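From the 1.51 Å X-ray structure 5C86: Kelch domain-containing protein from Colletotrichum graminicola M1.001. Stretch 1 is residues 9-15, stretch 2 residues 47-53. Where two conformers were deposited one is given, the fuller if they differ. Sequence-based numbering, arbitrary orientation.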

# COMPACT_ATOMS: atom_id res chain seq x y z
N MET A 9 -11.79 4.34 19.04
CA MET A 9 -10.76 3.33 19.02
C MET A 9 -11.41 1.97 18.76
O MET A 9 -12.43 1.64 19.37
CB MET A 9 -9.94 3.25 20.34
CG MET A 9 -9.03 4.44 20.70
SD MET A 9 -7.38 4.68 19.95
CE MET A 9 -7.13 3.21 19.05
N VAL A 10 -10.78 1.21 17.86
CA VAL A 10 -11.16 -0.09 17.39
C VAL A 10 -10.07 -1.01 17.95
O VAL A 10 -8.88 -0.72 17.81
CB VAL A 10 -11.18 -0.07 15.85
CG1 VAL A 10 -11.11 -1.45 15.20
CG2 VAL A 10 -12.42 0.71 15.43
N LYS A 11 -10.46 -2.13 18.52
CA LYS A 11 -9.48 -3.01 19.16
C LYS A 11 -9.54 -4.39 18.59
O LYS A 11 -10.58 -5.05 18.54
CB LYS A 11 -9.78 -3.06 20.66
CG LYS A 11 -8.54 -2.91 21.55
CD LYS A 11 -8.72 -3.67 22.87
CE LYS A 11 -9.98 -3.22 23.61
NZ LYS A 11 -10.39 -4.21 24.65
N PHE A 12 -8.43 -4.89 18.08
CA PHE A 12 -8.39 -6.16 17.52
C PHE A 12 -7.83 -7.19 18.55
O PHE A 12 -7.01 -6.83 19.36
CB PHE A 12 -7.46 -6.20 16.27
CG PHE A 12 -8.09 -5.59 15.03
CD1 PHE A 12 -8.91 -6.34 14.18
CD2 PHE A 12 -7.77 -4.30 14.68
CE1 PHE A 12 -9.51 -5.77 13.07
CE2 PHE A 12 -8.35 -3.72 13.55
CZ PHE A 12 -9.20 -4.46 12.75
N PRO A 13 -8.13 -8.45 18.35
CA PRO A 13 -7.58 -9.48 19.27
C PRO A 13 -6.15 -9.86 18.85
O PRO A 13 -5.54 -10.70 19.55
CB PRO A 13 -8.51 -10.65 19.04
CG PRO A 13 -8.89 -10.55 17.57
CD PRO A 13 -9.07 -9.06 17.38
N VAL A 14 -5.60 -9.29 17.73
CA VAL A 14 -4.17 -9.58 17.32
C VAL A 14 -3.59 -8.20 16.96
O VAL A 14 -4.34 -7.23 16.67
CB VAL A 14 -3.98 -10.50 16.14
CG1 VAL A 14 -4.69 -11.84 16.33
CG2 VAL A 14 -4.52 -9.91 14.81
N VAL A 15 -2.26 -7.98 17.07
CA VAL A 15 -1.71 -6.70 16.73
C VAL A 15 -1.76 -6.65 15.16
O VAL A 15 -1.30 -7.55 14.45
CB VAL A 15 -0.25 -6.55 17.19
CG1 VAL A 15 0.28 -5.19 16.83
CG2 VAL A 15 -0.16 -6.77 18.73
N THR A 47 -1.00 -18.64 10.87
CA THR A 47 -1.29 -17.22 11.16
C THR A 47 -2.64 -16.98 11.75
O THR A 47 -3.64 -17.53 11.20
CB THR A 47 -1.16 -16.38 9.82
OG1 THR A 47 0.00 -16.71 9.09
CG2 THR A 47 -1.25 -14.89 10.13
N TYR A 48 -2.67 -16.14 12.75
CA TYR A 48 -3.86 -15.57 13.34
C TYR A 48 -4.31 -14.34 12.54
O TYR A 48 -3.51 -13.47 12.28
CB TYR A 48 -3.70 -15.20 14.78
CG TYR A 48 -3.72 -16.42 15.67
CD1 TYR A 48 -2.56 -17.14 15.92
CD2 TYR A 48 -4.94 -16.84 16.25
CE1 TYR A 48 -2.60 -18.26 16.79
CE2 TYR A 48 -4.98 -17.95 17.09
CZ TYR A 48 -3.81 -18.64 17.36
OH TYR A 48 -3.83 -19.76 18.18
N THR A 49 -5.62 -14.25 12.29
CA THR A 49 -6.25 -13.13 11.54
C THR A 49 -7.47 -12.68 12.23
O THR A 49 -8.11 -13.45 13.03
CB THR A 49 -6.50 -13.43 10.07
OG1 THR A 49 -7.71 -14.23 9.94
CG2 THR A 49 -5.36 -14.10 9.37
N SER A 50 -7.86 -11.46 11.97
CA SER A 50 -9.13 -10.92 12.47
C SER A 50 -9.67 -9.98 11.39
O SER A 50 -8.93 -9.55 10.50
CB SER A 50 -8.97 -10.24 13.80
OG SER A 50 -10.12 -9.53 14.25
N LEU A 51 -10.97 -9.78 11.40
CA LEU A 51 -11.68 -9.00 10.36
C LEU A 51 -12.54 -7.95 10.98
O LEU A 51 -13.33 -8.28 11.89
CB LEU A 51 -12.55 -9.92 9.56
CG LEU A 51 -13.30 -9.32 8.36
CD1 LEU A 51 -12.33 -9.13 7.23
CD2 LEU A 51 -14.49 -10.18 7.90
N TYR A 52 -12.44 -6.70 10.51
CA TYR A 52 -13.30 -5.63 10.94
C TYR A 52 -14.35 -5.41 9.84
O TYR A 52 -14.04 -5.26 8.69
CB TYR A 52 -12.56 -4.29 11.17
CG TYR A 52 -13.43 -3.09 11.40
CD1 TYR A 52 -13.99 -2.83 12.62
CD2 TYR A 52 -13.63 -2.18 10.39
CE1 TYR A 52 -14.80 -1.73 12.82
CE2 TYR A 52 -14.37 -1.06 10.59
CZ TYR A 52 -14.97 -0.85 11.80
OH TYR A 52 -15.69 0.30 11.94
N ASN A 53 -15.63 -5.54 10.22
CA ASN A 53 -16.74 -5.33 9.31
C ASN A 53 -17.11 -3.88 9.29
O ASN A 53 -17.54 -3.31 10.29
CB ASN A 53 -17.92 -6.20 9.78
CG ASN A 53 -19.00 -6.23 8.78
OD1 ASN A 53 -19.58 -5.22 8.47
ND2 ASN A 53 -19.17 -7.32 8.20

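A short strand running into loop and a longer strand lie nearly antiparallel, their end-to-end directions 168° apart, yet no hydrogen bond crosses between them. The backbones lie too far apart to pair as neighbours in a sheet, with F12 CA and S50 CA, the closest alpha carbons, 7.0 Å from each other. Side chains fill most of the gap, and the two stretches bury 320 Å² between them, both sides summed.

The rule on the second stretch is strand alternation. Y48, S50 and Y52 send their CA-to-CB bonds toward the first stretch, while T49 and L51 point theirs away. On the first stretch V10, F12 and V14 all point toward the contact, and P13 does so as well, where the chain has left the strand.

At the centre a large residue faces a small one. F12, at chi1 -77° (m), brings its ring edge to the serine: F12 CD1 lies 3.4 Å from S50 OG, close to the ring plane. P13 CD approaches S50 OG at 3.3 Å. The short side chain of S50 leaves room for both rings, and its hydroxyl is hydrogen-bonded elsewhere in the structure, so its polarity is not left unsatisfied against these carbons. The F12 ring also reaches along the strand, placing CZ 3.7 Å from Y52 CB.

Beta-branched valines serve at the two flanks, each meeting a tyrosine differently. V10 CG1 packs 4.1 Å from Y52 CD1, an aromatic carbon, whereas V14 CG1 rests 3.8 Å from Y48 CB, at the base of the side chain. The Y48 ring then leads away, so this tyrosine lends the contact its aliphatic stem. Both valines and F12 are buried, as suits purely apolar side chains; Y48 and Y52 remain partly exposed, a reasonable setting for residues that combine an apolar ring with a polar hydroxyl.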